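Local coordinates for protein of unknown function VPA0982 (Vibrio parahaemolyticus, PDB 2QIP) that is of unknown function but belongs to the NYN family of PIN-like domains and may therefore act as an RNA nuclease, at residues 135-140 with 153-158; 10-15 with 111-116; 120-125 with 146-151. All coordinates share one frame; numbering follows the deposited sequence.

Contact 1. Residues 135-140 with 153-158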
loop_
_atom_site.group_PDB
_atom_site.type_symbol
_atom_site.label_atom_id
_atom_site.label_comp_id
_atom_site.label_asym_id
_atom_site.label_seq_id
_atom_site.Cartn_x
_atom_site.Cartn_y
_atom_site.Cartn_z
ATOM N N LYS A 135 -4.678 12.389 14.404
ATOM C CA LYS A 135 -5.477 13.100 13.403
ATOM C C LYS A 135 -4.859 12.915 12.034
ATOM O O LYS A 135 -3.634 12.735 11.914
ATOM C CB LYS A 135 -5.524 14.600 13.711
ATOM C CG LYS A 135 -6.131 14.942 15.065
ATOM C CD LYS A 135 -7.622 14.808 15.058
ATOM C CE LYS A 135 -8.211 15.252 16.406
ATOM N NZ LYS A 135 -9.680 15.043 16.400
ATOM N N VAL A 136 -5.701 12.977 11.009
ATOM C CA VAL A 136 -5.234 12.939 9.635
ATOM C C VAL A 136 -5.883 14.065 8.855
ATOM O O VAL A 136 -7.135 14.206 8.851
ATOM C CB VAL A 136 -5.531 11.573 8.961
ATOM C CG1 VAL A 136 -4.955 11.542 7.542
ATOM C CG2 VAL A 136 -4.938 10.419 9.816
ATOM N N THR A 137 -5.037 14.876 8.221
ATOM C CA THR A 137 -5.508 15.859 7.231
ATOM C C THR A 137 -5.120 15.370 5.844
ATOM O O THR A 137 -3.981 14.937 5.640
ATOM C CB THR A 137 -4.862 17.241 7.456
ATOM O OG1 THR A 137 -5.232 17.736 8.749
ATOM C CG2 THR A 137 -5.253 18.255 6.358
ATOM N N VAL A 138 -6.060 15.454 4.901
ATOM C CA VAL A 138 -5.808 15.157 3.496
ATOM C C VAL A 138 -5.853 16.445 2.709
ATOM O O VAL A 138 -6.784 17.231 2.897
ATOM C CB VAL A 138 -6.842 14.147 2.942
ATOM C CG1 VAL A 138 -6.763 14.035 1.410
ATOM C CG2 VAL A 138 -6.637 12.772 3.593
ATOM N N TYR A 139 -4.842 16.656 1.859
ATOM C CA TYR A 139 -4.884 17.706 0.837
ATOM C C TYR A 139 -5.076 16.995 -0.491
ATOM O O TYR A 139 -4.313 16.067 -0.802
ATOM C CB TYR A 139 -3.560 18.479 0.770
ATOM C CG TYR A 139 -3.342 19.500 1.854
ATOM C CD1 TYR A 139 -3.260 20.868 1.540
ATOM C CD2 TYR A 139 -3.167 19.116 3.190
ATOM C CE1 TYR A 139 -3.023 21.824 2.518
ATOM C CE2 TYR A 139 -2.945 20.064 4.172
ATOM C CZ TYR A 139 -2.887 21.424 3.838
ATOM O OH TYR A 139 -2.668 22.362 4.823
ATOM N N GLY A 140 -6.064 17.436 -1.271
ATOM C CA GLY A 140 -6.325 16.808 -2.561
ATOM C C GLY A 140 -7.059 17.753 -3.486
ATOM O O GLY A 140 -7.734 18.666 -3.019
ATOM N N ALA A 153 -10.924 11.373 6.525
ATOM C CA ALA A 153 -9.975 12.310 7.112
ATOM C C ALA A 153 -10.626 13.128 8.215
ATOM O O ALA A 153 -11.828 13.424 8.152
ATOM C CB ALA A 153 -9.456 13.252 6.023
ATOM N N ASP A 154 -9.845 13.499 9.223
ATOM C CA ASP A 154 -10.319 14.460 10.201
ATOM C C ASP A 154 -10.565 15.840 9.601
ATOM O O ASP A 154 -11.511 16.523 9.984
ATOM C CB ASP A 154 -9.371 14.513 11.394
ATOM C CG ASP A 154 -9.304 13.183 12.092
ATOM O OD1 ASP A 154 -10.260 12.852 12.828
ATOM O OD2 ASP A 154 -8.340 12.440 11.853
ATOM N N ASN A 155 -9.701 16.250 8.675
ATOM C CA ASN A 155 -9.826 17.530 7.975
ATOM C C ASN A 155 -9.416 17.308 6.548
ATOM O O ASN A 155 -8.530 16.506 6.266
ATOM C CB ASN A 155 -8.887 18.574 8.607
ATOM C CG ASN A 155 -9.280 18.921 10.031
ATOM O OD1 ASN A 155 -10.011 19.914 10.273
ATOM N ND2 ASN A 155 -8.826 18.112 10.987
ATOM N N PHE A 156 -10.050 18.055 5.651
ATOM C CA PHE A 156 -9.718 18.022 4.238
ATOM C C PHE A 156 -9.430 19.445 3.774
ATOM O O PHE A 156 -10.199 20.367 4.076
ATOM C CB PHE A 156 -10.853 17.426 3.395
ATOM C CG PHE A 156 -10.614 17.531 1.901
ATOM C CD1 PHE A 156 -9.624 16.768 1.290
ATOM C CD2 PHE A 156 -11.363 18.406 1.111
ATOM C CE1 PHE A 156 -9.383 16.869 -0.073
ATOM C CE2 PHE A 156 -11.108 18.518 -0.275
ATOM C CZ PHE A 156 -10.133 17.736 -0.859
ATOM N N VAL A 157 -8.326 19.623 3.057
ATOM C CA VAL A 157 -7.990 20.933 2.509
ATOM C C VAL A 157 -7.885 20.803 0.991
ATOM O O VAL A 157 -7.147 19.943 0.472
ATOM C CB VAL A 157 -6.660 21.474 3.075
ATOM C CG1 VAL A 157 -6.315 22.838 2.420
ATOM C CG2 VAL A 157 -6.712 21.599 4.610
ATOM N N ALA A 158 -8.626 21.650 0.280
ATOM C CA ALA A 158 -8.620 21.595 -1.178
ATOM C C ALA A 158 -7.307 22.048 -1.781
ATOM O O ALA A 158 -6.790 23.090 -1.406
ATOM C CB ALA A 158 -9.708 22.483 -1.709
HETATM O O HOH W 1 -11.531 14.848 14.137
#
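Val157 lies over one face of the Tyr139 ring: its CB stands 3.7 Å from the ring centroid and 12° off the normal, a CH-pi contact near the ring centre. The two side chains run alongside each other and point the same way; the methyls reach over the ring, CG1 3.4 Å from Tyr139 CE1 and CG2 closest to CZ. The tyrosine ring also meets Phe38 edge-to-face. On the other side of the sheet, Phe156 has CG anti to its backbone N (chi1 173°), and its ring slants past Val138 O and Gly140 O. Ala158 N lies over one face of this ring, 4.0 Å above the plane and offset toward the rim. Val138 CG1 lies in the ring plane, at the edge, 4.0 Å from CD1, while Val138 CG2 touches CB of Ala153.

The backbones pair as neighbouring parallel strands, from Thr137 beside Asn155 to Gly140 beside Ala158. Val138 N donates to Asn155 O, Val157 N to Val138 O, and Gly140 N to Val157 O. At the start of the pairing, Val136 O accepts from Asn155 N and, weakly, from Asp154 N. There the Asp154 side chain stands in for a strand carbonyl: its OD2 takes Val136 N at 2.8 Å on the anti side of the carboxylate, and also accepts from Gln129. OD1 reaches Lys135 NZ through a water, 2.7 Å from OD1 and 2.9 Å from NZ.

The two strands belong to one beta-alpha-beta unit, connected by helix 147-152. With two N-H groups on OD2 and a water on OD1, the carboxylate is well satisfied; the Lys135 ammonium, 4.2 Å from OD1, would be expected to stabilise its charge further, without a direct salt bridge.

Contact 2. Residues 10-15 with 111-116; sequences EKIAIL and RVILVS
The Arg111 side chain crosses Glu10 obliquely, and most of its atoms pass the carboxylate. Its CB lies 3.4 Å from Glu10 OE2, and CG, anti to the backbone N (chi1 -179°), passes at 4.1 Å from the same oxygen. CD stays near both carboxylate oxygens, a little closer to OE2. The chain then bends at chi3 (-65°), which carries NE on to OE2 at 2.8 Å, the charged hydrogen bond of a salt bridge. OE2 is met on its syn side and lies close to the guanidinium plane, although the two flat groups are turned 69° apart. CZ also lies near OE2, at 3.6 Å. At the tip, NH2 donates to a water that in turn gives a weak bond to OE2, while NH1 binds Thr137 OG1. Glu10 OE1 is held by Lys46; each oxygen thus has a cationic partner, which would be expected to stabilise the carboxylate's charge.

Beyond this polar end the parallel strands are laced by backbone bonds from Arg111 N to Lys11 O up to Val115 N to Leu15 O. The Ile113 N to Ala13 O bond, at 2.7 Å, is almost straight. On the face that carries Arg111, Ile12 and Ile113 cross, CD1 to CD1 at 3.9 Å. On the reverse face, Leu15 CD1 packs on Val112 CG1 at 3.8 Å.

Such central parallel pairing is characteristic of the PIN-like alpha/beta fold. Strand 10-17 has strand 46-55 as its other neighbour, and strand 111-115 has strand 135-140 on its other side. Helix 95-105 covers Ala13, Leu15 and Leu114, whereas Tyr139 lies against Ile113 and Val115.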
loop_
_atom_site.group_PDB
_atom_site.type_symbol
_atom_site.label_atom_id
_atom_site.label_comp_id
_atom_site.label_asym_id
_atom_site.label_seq_id
_atom_site.Cartn_x
_atom_site.Cartn_y
_atom_site.Cartn_z
ATOM N N GLU A 10 1.759 21.382 17.862
ATOM C CA GLU A 10 1.273 20.138 17.249
ATOM C C GLU A 10 2.396 19.532 16.414
ATOM O O GLU A 10 2.996 20.212 15.576
ATOM C CB GLU A 10 0.051 20.394 16.362
ATOM C CG GLU A 10 -0.588 19.112 15.855
ATOM C CD GLU A 10 -1.719 19.325 14.856
ATOM O OE1 GLU A 10 -1.630 20.245 14.029
ATOM O OE2 GLU A 10 -2.702 18.550 14.889
ATOM N N LYS A 11 2.680 18.255 16.651
ATOM C CA LYS A 11 3.696 17.535 15.887
ATOM C C LYS A 11 3.049 16.954 14.634
ATOM O O LYS A 11 2.014 16.292 14.726
ATOM C CB LYS A 11 4.271 16.399 16.737
ATOM C CG LYS A 11 5.281 16.871 17.798
ATOM C CD LYS A 11 5.769 15.678 18.654
ATOM C CE LYS A 11 6.904 16.104 19.569
ATOM N NZ LYS A 11 7.393 14.972 20.419
ATOM N N ILE A 12 3.662 17.179 13.472
ATOM C CA ILE A 12 3.108 16.700 12.211
ATOM C C ILE A 12 4.120 15.888 11.412
ATOM O O ILE A 12 5.339 16.078 11.514
ATOM C CB ILE A 12 2.564 17.848 11.327
ATOM C CG1 ILE A 12 3.686 18.764 10.825
ATOM C CG2 ILE A 12 1.481 18.615 12.085
ATOM C CD1 ILE A 12 3.210 19.819 9.818
ATOM N N ALA A 13 3.578 14.960 10.627
ATOM C CA ALA A 13 4.338 14.297 9.566
ATOM C C ALA A 13 3.647 14.612 8.263
ATOM O O ALA A 13 2.423 14.531 8.202
ATOM C CB ALA A 13 4.339 12.798 9.769
ATOM N N ILE A 14 4.428 14.922 7.230
ATOM C CA ILE A 14 3.851 15.202 5.915
ATOM C C ILE A 14 4.321 14.111 4.955
ATOM O O ILE A 14 5.506 13.776 4.943
ATOM C CB ILE A 14 4.299 16.586 5.384
ATOM C CG1 ILE A 14 3.880 17.711 6.334
ATOM C CG2 ILE A 14 3.705 16.815 3.975
ATOM C CD1 ILE A 14 4.511 19.044 6.020
ATOM N N LEU A 15 3.386 13.568 4.170
ATOM C CA LEU A 15 3.715 12.610 3.104
ATOM C C LEU A 15 3.040 13.102 1.833
ATOM O O LEU A 15 1.808 13.224 1.798
ATOM C CB LEU A 15 3.215 11.201 3.418
ATOM C CG LEU A 15 3.883 10.495 4.609
ATOM C CD1 LEU A 15 3.187 10.835 5.941
ATOM C CD2 LEU A 15 3.876 8.989 4.360
ATOM N N ARG A 111 -0.488 14.483 14.189
ATOM C CA ARG A 111 -1.281 14.556 12.972
ATOM C C ARG A 111 -0.407 14.160 11.790
ATOM O O ARG A 111 0.754 14.585 11.681
ATOM C CB ARG A 111 -1.784 15.993 12.772
ATOM C CG ARG A 111 -2.660 16.176 11.517
ATOM C CD ARG A 111 -3.084 17.606 11.339
ATOM N NE ARG A 111 -3.946 18.015 12.438
ATOM C CZ ARG A 111 -5.279 17.912 12.464
ATOM N NH1 ARG A 111 -5.965 17.426 11.429
ATOM N NH2 ARG A 111 -5.941 18.299 13.566
ATOM N N VAL A 112 -0.975 13.305 10.940
ATOM C CA VAL A 112 -0.365 12.942 9.652
ATOM C C VAL A 112 -1.059 13.773 8.579
ATOM O O VAL A 112 -2.314 13.803 8.509
ATOM C CB VAL A 112 -0.540 11.422 9.361
ATOM C CG1 VAL A 112 -0.013 11.070 7.963
ATOM C CG2 VAL A 112 0.164 10.587 10.431
ATOM N N ILE A 113 -0.254 14.444 7.748
ATOM C CA ILE A 113 -0.797 15.192 6.611
ATOM C C ILE A 113 -0.444 14.439 5.334
ATOM O O ILE A 113 0.736 14.275 5.019
ATOM C CB ILE A 113 -0.252 16.628 6.578
ATOM C CG1 ILE A 113 -0.592 17.369 7.893
ATOM C CG2 ILE A 113 -0.755 17.372 5.334
ATOM C CD1 ILE A 113 -0.027 18.781 7.988
ATOM N N LEU A 114 -1.472 13.935 4.651
ATOM C CA LEU A 114 -1.322 13.138 3.432
ATOM C C LEU A 114 -1.763 13.984 2.256
ATOM O O LEU A 114 -2.893 14.465 2.235
ATOM C CB LEU A 114 -2.189 11.877 3.511
ATOM C CG LEU A 114 -2.215 11.005 2.262
ATOM C CD1 LEU A 114 -0.854 10.408 1.928
ATOM C CD2 LEU A 114 -3.263 9.915 2.475
ATOM N N VAL A 115 -0.848 14.196 1.312
ATOM C CA VAL A 115 -1.162 14.993 0.128
ATOM C C VAL A 115 -1.351 14.016 -1.029
ATOM O O VAL A 115 -0.389 13.575 -1.657
ATOM C CB VAL A 115 -0.057 16.042 -0.162
ATOM C CG1 VAL A 115 -0.504 16.994 -1.266
ATOM C CG2 VAL A 115 0.232 16.855 1.090
ATOM N N SER A 116 -2.609 13.634 -1.233
ATOM C CA SER A 116 -2.997 12.693 -2.278
ATOM C C SER A 116 -4.506 12.677 -2.335
ATOM O O SER A 116 -5.162 12.813 -1.286
ATOM C CB SER A 116 -2.530 11.272 -1.945
ATOM O OG SER A 116 -2.909 10.367 -2.982
HETATM O O HOH W 2 -4.787 20.785 15.222
#

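Contact 3. Residues 120-125 with 146-151; sequences DFSLLV and SQTLID
Leu149 and Val125 meet at about a right angle, the leucine CD1 touching Val125 CG2 at 3.8 Å. The leucine CG is anti to its backbone N (chi1 -180°), and a chi2 of 62° then turns CD1 toward the backbone of 120-125, where it lies 3.8 Å from Ser122 N and 4.2 Å from CB of Phe121. Ser122 comes in from the other helix: its OG lies 3.6 Å from both Thr148 CG2 and Leu149 CB. Although that hydroxyl is 3.2 Å from Leu149 N, the angle is too poor for a hydrogen bond, and its polar partner is Gly119 O.

The two helices, 122-132 and 147-152, are successive connections of the parallel alpha/beta sheet and pack together over strand 135-140, with Val125 on Val136 and Leu149 on Val138. Ser146 is the N-cap of the second helix, its OG accepting weakly from Thr148 N and Leu149 N.

The same helix start faces the second subunit, where Gln84 of that chain bonds to Ser146 OG, Gln147 N and Thr148 OG1; Asp120 forms a salt bridge with Lys80 of the second subunit.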
loop_
_atom_site.group_PDB
_atom_site.type_symbol
_atom_site.label_atom_id
_atom_site.label_comp_id
_atom_site.label_asym_id
_atom_site.label_seq_id
_atom_site.Cartn_x
_atom_site.Cartn_y
_atom_site.Cartn_z
ATOM N N ASP A 120 -7.672 4.864 -2.272
ATOM C CA ASP A 120 -7.159 3.663 -1.609
ATOM C C ASP A 120 -6.506 3.994 -0.268
ATOM O O ASP A 120 -6.395 3.137 0.607
ATOM C CB ASP A 120 -6.212 2.871 -2.497
ATOM C CG ASP A 120 -6.952 1.970 -3.466
ATOM O OD1 ASP A 120 -8.082 1.566 -3.126
ATOM O OD2 ASP A 120 -6.410 1.683 -4.560
ATOM N N PHE A 121 -6.081 5.241 -0.109
ATOM C CA PHE A 121 -5.493 5.636 1.179
ATOM C C PHE A 121 -6.538 5.745 2.306
ATOM O O PHE A 121 -6.170 5.910 3.485
ATOM C CB PHE A 121 -4.680 6.917 1.059
ATOM C CG PHE A 121 -3.380 6.753 0.322
ATOM C CD1 PHE A 121 -2.450 5.801 0.721
ATOM C CD2 PHE A 121 -3.074 7.567 -0.764
ATOM C CE1 PHE A 121 -1.223 5.658 0.020
ATOM C CE2 PHE A 121 -1.871 7.432 -1.437
ATOM C CZ PHE A 121 -0.935 6.482 -1.063
ATOM N N SER A 122 -7.829 5.614 1.971
ATOM C CA SER A 122 -8.854 5.615 3.020
ATOM C C SER A 122 -8.556 4.556 4.075
ATOM O O SER A 122 -8.772 4.800 5.273
ATOM C CB SER A 122 -10.245 5.351 2.432
ATOM O OG SER A 122 -10.536 6.365 1.499
ATOM N N LEU A 123 -8.081 3.382 3.640
ATOM C CA LEU A 123 -7.799 2.330 4.610
ATOM C C LEU A 123 -6.654 2.716 5.537
ATOM O O LEU A 123 -6.630 2.332 6.724
ATOM C CB LEU A 123 -7.490 0.996 3.941
ATOM C CG LEU A 123 -8.707 0.166 3.492
ATOM C CD1 LEU A 123 -9.468 0.835 2.355
ATOM C CD2 LEU A 123 -8.269 -1.229 3.083
ATOM N N LEU A 124 -5.711 3.479 4.997
ATOM C CA LEU A 124 -4.568 3.945 5.786
ATOM C C LEU A 124 -5.005 4.993 6.805
ATOM O O LEU A 124 -4.602 4.939 7.981
ATOM C CB LEU A 124 -3.486 4.505 4.858
ATOM C CG LEU A 124 -2.372 5.324 5.522
ATOM C CD1 LEU A 124 -1.560 4.490 6.525
ATOM C CD2 LEU A 124 -1.492 5.943 4.427
ATOM N N VAL A 125 -5.851 5.935 6.370
ATOM C CA VAL A 125 -6.369 6.945 7.287
ATOM C C VAL A 125 -7.100 6.256 8.449
ATOM O O VAL A 125 -6.850 6.558 9.631
ATOM C CB VAL A 125 -7.297 7.918 6.530
ATOM C CG1 VAL A 125 -8.072 8.807 7.497
ATOM C CG2 VAL A 125 -6.475 8.729 5.496
ATOM N N SER A 146 -11.149 11.125 -3.942
ATOM C CA SER A 146 -12.199 10.223 -3.499
ATOM C C SER A 146 -13.012 10.801 -2.366
ATOM O O SER A 146 -12.427 11.224 -1.366
ATOM C CB SER A 146 -11.536 8.956 -2.995
ATOM O OG SER A 146 -12.473 8.111 -2.375
ATOM N N GLN A 147 -14.344 10.749 -2.460
ATOM C CA GLN A 147 -15.192 11.236 -1.368
ATOM C C GLN A 147 -14.996 10.403 -0.094
ATOM O O GLN A 147 -15.124 10.914 1.031
ATOM C CB GLN A 147 -16.691 11.286 -1.756
ATOM C CG GLN A 147 -17.534 12.040 -0.745
ATOM C CD GLN A 147 -17.133 13.510 -0.623
ATOM O OE1 GLN A 147 -16.891 14.184 -1.629
ATOM N NE2 GLN A 147 -17.057 14.007 0.608
ATOM N N THR A 148 -14.671 9.122 -0.273
ATOM C CA THR A 148 -14.459 8.242 0.878
ATOM C C THR A 148 -13.242 8.709 1.663
ATOM O O THR A 148 -13.269 8.724 2.888
ATOM C CB THR A 148 -14.271 6.798 0.390
ATOM O OG1 THR A 148 -15.412 6.430 -0.416
ATOM C CG2 THR A 148 -14.104 5.824 1.532
ATOM N N LEU A 149 -12.187 9.101 0.948
ATOM C CA LEU A 149 -10.989 9.626 1.599
ATOM C C LEU A 149 -11.272 10.943 2.321
ATOM O O LEU A 149 -10.847 11.128 3.469
ATOM C CB LEU A 149 -9.876 9.818 0.559
ATOM C CG LEU A 149 -8.527 10.356 1.064
ATOM C CD1 LEU A 149 -7.928 9.403 2.060
ATOM C CD2 LEU A 149 -7.556 10.561 -0.086
ATOM N N ILE A 150 -12.020 11.839 1.669
ATOM C CA ILE A 150 -12.397 13.121 2.286
ATOM C C ILE A 150 -13.175 12.877 3.577
ATOM O O ILE A 150 -12.891 13.491 4.606
ATOM C CB ILE A 150 -13.236 13.982 1.295
ATOM C CG1 ILE A 150 -12.352 14.445 0.129
ATOM C CG2 ILE A 150 -13.848 15.201 2.003
ATOM C CD1 ILE A 150 -13.120 15.104 -1.004
ATOM N N ASP A 151 -14.112 11.932 3.540
ATOM C CA ASP A 151 -14.972 11.675 4.700
ATOM C C ASP A 151 -14.221 10.966 5.828
ATOM O O ASP A 151 -14.548 11.150 6.997
ATOM C CB ASP A 151 -16.173 10.836 4.263
ATOM C CG ASP A 151 -17.159 11.633 3.395
ATOM O OD1 ASP A 151 -17.041 12.877 3.317
ATOM O OD2 ASP A 151 -18.045 11.011 2.788
#

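Overall arrangement
From the N terminus, strand 10-17 comes first, and 95 residues, including strands 46-55 and 76-79, pass before strand 111-115 pairs beside it; contact 2 thus closes the longest loop, at the middle of the sheet. Contacts 1 and 3 follow it in series and cross each other: 120-125 comes before 135-140, whose partner 153-158 comes after 146-151. Contact 1 adds one of the two outermost strands, 155-158, and contact 3 joins the helices on either side of strand 135-140 in sequence. The three meet physically: Thr137 O probably accepts from Leu114 N, linking contacts 1 and 2; Phe156 packs on Ile150, linking contacts 1 and 3; and Leu114 packs on Phe121, linking contacts 2 and 3.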